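Side-chain contacts in Myo-inositol-1-phosphate synthase-related protein (Thermotoga maritima MSB8, PDB 3CIN), which is related to the myo-inositol-1-phosphate synthases and binds nicotinamide-adenine-dinucleotide, probably on a Rossmann-type domain: residues A[112-115]-A[116-120]; A[357-360]-A[361-365]. One frame throughout, in Å; residues are numbered along the deposited sequence. Where two conformers were deposited one is given.

Contact 1: residues A[112-115]-A[116-120]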
loop_
_atom_site.group_PDB
_atom_site.type_symbol
_atom_site.label_atom_id
_atom_site.label_comp_id
_atom_site.label_asym_id
_atom_site.label_seq_id
_atom_site.Cartn_x
_atom_site.Cartn_y
_atom_site.Cartn_z
ATOM N N GLU A 112 -41.510 -8.467 8.199
ATOM C CA GLU A 112 -42.565 -9.142 8.943
ATOM C C GLU A 112 -42.016 -10.071 10.012
ATOM O O GLU A 112 -40.933 -10.650 9.893
ATOM C CB GLU A 112 -43.535 -9.873 8.033
ATOM C CG GLU A 112 -43.003 -10.452 6.795
ATOM C CD GLU A 112 -44.119 -11.041 5.929
ATOM O OE1 GLU A 112 -44.998 -10.259 5.488
ATOM O OE2 GLU A 112 -44.124 -12.277 5.689
ATOM N N GLY A 113 -42.782 -10.198 11.081
ATOM C CA GLY A 113 -42.319 -10.852 12.288
ATOM C C GLY A 113 -43.437 -11.475 13.068
ATOM O O GLY A 113 -44.579 -10.987 13.056
ATOM N N LEU A 114 -43.140 -12.579 13.719
ATOM C CA LEU A 114 -44.126 -13.227 14.594
ATOM C C LEU A 114 -44.686 -12.217 15.604
ATOM O O LEU A 114 -45.876 -12.218 15.895
ATOM C CB LEU A 114 -43.485 -14.422 15.303
ATOM C CG LEU A 114 -43.162 -15.636 14.447
ATOM C CD1 LEU A 114 -42.340 -16.662 15.247
ATOM C CD2 LEU A 114 -44.504 -16.236 13.959
ATOM N N GLU A 115 -43.860 -11.297 16.080
ATOM C CA GLU A 115 -44.247 -10.466 17.244
ATOM C C GLU A 115 -45.162 -9.303 16.826
ATOM O O GLU A 115 -45.592 -8.514 17.659
ATOM C CB GLU A 115 -42.999 -10.021 18.049
ATOM C CG GLU A 115 -42.245 -8.772 17.536
ATOM C CD GLU A 115 -41.409 -8.958 16.277
ATOM O OE1 GLU A 115 -41.498 -10.009 15.614
ATOM O OE2 GLU A 115 -40.667 -7.989 15.956
ATOM N N ASP A 116 -45.466 -9.234 15.526
ATOM C CA ASP A 116 -46.496 -8.345 14.973
ATOM C C ASP A 116 -47.900 -8.809 15.365
ATOM O O ASP A 116 -48.838 -8.014 15.374
ATOM C CB ASP A 116 -46.450 -8.348 13.452
ATOM C CG ASP A 116 -45.177 -7.706 12.873
ATOM O OD1 ASP A 116 -44.510 -6.892 13.544
ATOM O OD2 ASP A 116 -44.872 -8.000 11.707
ATOM N N SER A 117 -48.054 -10.098 15.660
ATOM C CA SER A 117 -49.364 -10.653 15.983
ATOM C C SER A 117 -49.425 -11.348 17.334
ATOM O O SER A 117 -50.444 -11.984 17.662
ATOM C CB SER A 117 -49.741 -11.648 14.898
ATOM O OG SER A 117 -48.920 -12.804 14.975
ATOM N N MET A 118 -48.346 -11.265 18.113
ATOM C CA MET A 118 -48.269 -11.979 19.393
ATOM C C MET A 118 -47.181 -11.366 20.263
ATOM O O MET A 118 -46.372 -10.568 19.787
ATOM C CB MET A 118 -48.076 -13.498 19.183
ATOM C CG MET A 118 -46.753 -13.921 18.579
ATOM S SD MET A 118 -46.640 -15.671 18.119
ATOM C CE MET A 118 -47.578 -15.700 16.597
ATOM N N THR A 119 -47.194 -11.677 21.561
ATOM C CA THR A 119 -46.128 -11.203 22.447
ATOM C C THR A 119 -44.788 -11.904 22.175
ATOM O O THR A 119 -44.741 -12.956 21.552
ATOM C CB THR A 119 -46.514 -11.451 23.898
ATOM O OG1 THR A 119 -46.614 -12.872 24.129
ATOM C CG2 THR A 119 -47.878 -10.763 24.182
ATOM N N LEU A 120 -43.693 -11.339 22.699
ATOM C CA LEU A 120 -42.392 -11.994 22.533
ATOM C C LEU A 120 -42.403 -13.422 23.139
ATOM O O LEU A 120 -41.842 -14.379 22.586
ATOM C CB LEU A 120 -41.291 -11.165 23.184
ATOM C CG LEU A 120 -40.873 -9.967 22.304
ATOM C CD1 LEU A 120 -39.888 -9.076 23.050
ATOM C CD2 LEU A 120 -40.343 -10.400 20.938
#
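Gly113 and Leu114 meet Asp116, Ser117 and Met118 round a short 3-10 turn, a local contact in the loop that leads from strand 96-97 to helix 120-134. Two backbone bonds close the turn: Asp116 N donates to Gly113 O, and Ser117 N reaches Leu114 O at 3.0 Å in a nearly straight bond (167°). Leu114 O also accepts from Ser117 OG at 3.2 Å, so one carbonyl is gripped twice by the same residue. The serine hydroxyl can fold back this way because OG sits between its own N and carbonyl carbon (chi1 70°). Asp116 bends over the start of the turn, where Gly113 N donates a bent hydrogen bond to Asp116 OD2 at 3.1 Å, arriving from above the carboxylate plane; OD1 of the same group is held by His100. The turn lies beside strand 96-97, an outermost strand of the parallel, probably Rossmann-type sheet within the chain, and Glu115 accepts from the backbone amides of His100 and Leu101, just after that strand. On the side of the turn that faces helix 120-134, Leu114 and Met118 lie side by side, Leu114 CD2 being 4.1 Å from Met118 CE, and both side chains rest on that helix. Leu120 CD2, from its first turn, touches Glu115 CB at 3.9 Å, while Thr119 caps the helix as its N-cap residue.

Contact 2: residues A[357-360]-A[361-365]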
loop_
_atom_site.group_PDB
_atom_site.type_symbol
_atom_site.label_atom_id
_atom_site.label_comp_id
_atom_site.label_asym_id
_atom_site.label_seq_id
_atom_site.Cartn_x
_atom_site.Cartn_y
_atom_site.Cartn_z
ATOM N N PRO A 357 -12.028 -22.556 23.743
ATOM C CA PRO A 357 -11.051 -23.102 22.771
ATOM C C PRO A 357 -11.515 -22.966 21.328
ATOM O O PRO A 357 -10.689 -22.689 20.460
ATOM C CB PRO A 357 -10.939 -24.574 23.186
ATOM C CG PRO A 357 -11.208 -24.535 24.683
ATOM C CD PRO A 357 -12.299 -23.522 24.842
ATOM N N VAL A 358 -12.820 -23.062 21.107
ATOM C CA VAL A 358 -13.401 -22.771 19.780
ATOM C C VAL A 358 -13.487 -21.267 19.494
ATOM O O VAL A 358 -13.038 -20.778 18.459
ATOM C CB VAL A 358 -14.758 -23.444 19.631
ATOM C CG1 VAL A 358 -15.472 -23.069 18.333
ATOM C CG2 VAL A 358 -14.594 -24.992 19.656
ATOM N N ASN A 359 -14.082 -20.516 20.414
ATOM C CA ASN A 359 -14.285 -19.088 20.235
ATOM C C ASN A 359 -12.965 -18.388 19.962
ATOM O O ASN A 359 -12.932 -17.487 19.136
ATOM C CB ASN A 359 -14.908 -18.444 21.480
ATOM C CG ASN A 359 -16.259 -19.035 21.818
ATOM O OD1 ASN A 359 -17.018 -19.460 20.910
ATOM N ND2 ASN A 359 -16.638 -18.871 23.097
ATOM N N ALA A 360 -11.931 -18.744 20.698
ATOM C CA ALA A 360 -10.658 -18.013 20.562
ATOM C C ALA A 360 -10.079 -17.982 19.143
ATOM O O ALA A 360 -9.357 -17.030 18.776
ATOM C CB ALA A 360 -9.653 -18.568 21.525
ATOM N N PHE A 361 -10.323 -19.032 18.371
ATOM C CA PHE A 361 -9.846 -19.090 17.028
ATOM C C PHE A 361 -10.836 -18.470 16.050
ATOM O O PHE A 361 -10.472 -17.733 15.166
ATOM C CB PHE A 361 -9.555 -20.523 16.547
ATOM C CG PHE A 361 -9.019 -20.556 15.121
ATOM C CD1 PHE A 361 -7.747 -20.044 14.836
ATOM C CD2 PHE A 361 -9.792 -20.973 14.063
ATOM C CE1 PHE A 361 -7.288 -19.977 13.503
ATOM C CE2 PHE A 361 -9.303 -20.928 12.722
ATOM C CZ PHE A 361 -8.053 -20.432 12.472
ATOM N N TYR A 362 -12.114 -18.808 16.188
ATOM C CA TYR A 362 -13.093 -18.435 15.180
ATOM C C TYR A 362 -13.786 -17.060 15.297
ATOM O O TYR A 362 -14.451 -16.599 14.357
ATOM C CB TYR A 362 -14.157 -19.550 15.086
ATOM C CG TYR A 362 -13.644 -20.827 14.494
ATOM C CD1 TYR A 362 -13.592 -21.015 13.112
ATOM C CD2 TYR A 362 -13.218 -21.836 15.267
ATOM C CE1 TYR A 362 -13.143 -22.211 12.575
ATOM C CE2 TYR A 362 -12.750 -23.022 14.738
ATOM C CZ TYR A 362 -12.686 -23.210 13.391
ATOM O OH TYR A 362 -12.202 -24.410 12.915
ATOM N N MET A 363 -13.621 -16.424 16.448
ATOM C CA MET A 363 -14.411 -15.254 16.804
ATOM C C MET A 363 -13.489 -14.135 17.145
ATOM O O MET A 363 -12.446 -14.341 17.789
ATOM C CB MET A 363 -15.286 -15.546 18.015
ATOM C CG MET A 363 -16.262 -16.657 17.864
ATOM S SD MET A 363 -17.590 -16.224 16.750
ATOM C CE MET A 363 -18.501 -17.764 16.498
ATOM N N LYS A 364 -13.876 -12.926 16.725
ATOM C CA LYS A 364 -13.070 -11.814 17.138
ATOM C C LYS A 364 -13.396 -11.211 18.468
ATOM O O LYS A 364 -12.586 -10.474 18.958
ATOM C CB LYS A 364 -12.866 -10.768 16.080
ATOM C CG LYS A 364 -14.045 -10.253 15.384
ATOM C CD LYS A 364 -13.583 -9.180 14.420
ATOM C CE LYS A 364 -14.710 -8.487 13.734
ATOM N NZ LYS A 364 -15.136 -9.217 12.510
ATOM N N ASN A 365 -14.515 -11.583 19.104
ATOM C CA ASN A 365 -14.728 -11.286 20.512
ATOM C C ASN A 365 -15.038 -12.569 21.205
ATOM O O ASN A 365 -16.207 -12.862 21.413
ATOM C CB ASN A 365 -15.899 -10.310 20.628
ATOM C CG ASN A 365 -16.204 -9.887 22.034
ATOM O OD1 ASN A 365 -15.477 -10.171 22.992
ATOM N ND2 ASN A 365 -17.372 -9.215 22.184
#
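Val358 and Asn359 meet Phe361, Tyr362 and Met363 through backbone bonds at the C-terminal end of helix 356-362, a buried local contact. Val358 O accepts twice: Tyr362 N approaches nearly along the C=O axis at 3.1 Å, the usual helical bond, and Phe361 N, in a 3-10-like i to i+3 bond, comes from above the carbonyl plane at 3.2 Å with a more bent angle (138°). Met363, the first residue to leave helical conformation, still donates its N to Asn359 O at 3.0 Å.

The apolar pair shares the i to i+4 spacing of the Tyr362 and Met363 bonds: Val358 CG1, anti to the backbone N (chi1 174°), lies 4.0 Å from Tyr362 CD2. Leu335, Leu339 and Leu342 of helix 328-348 pack on Tyr362, whose hydroxyl bonds to Asp338.

Side-chain carbons also meet backbone oxygens. The tyrosine ring turns its edge to Val358 O, with Tyr362 CD2 at 3.4 Å from that oxygen, and Met363 CB and CG lie against Asn359 O.

Asn359 OD1 accepts from Gly218 N, and ND2 donates to Thr354 OG1 and to Gly367 O, between the magnesium-site residues Pro366 and Pro368. Bonds at both ends of the amide should fix its rotation and join the helix to the chain around the metal.

Both contacts are local, contact 1 a 3-10 turn in a loop and contact 2 the end of a helix, but they lie on opposite sides of the chain's centre, about 33 Å apart between centres, and share no helix or strand. Contact 1 is partly buried at the periphery, beside the edge strand 96-97, whereas contact 2 is buried near the middle, on a helix following strand 353-354, the other outermost strand of the parallel sheet. Side-chain oxygens of Asp116 and Ser117 bond directly to the backbone within contact 1; in contact 2 the bonds between the segments are all between backbone atoms, and the side chains add apolar packing. Phe361 of contact 2 also packs on Gln238 of a second subunit, while no other chain touches contact 1.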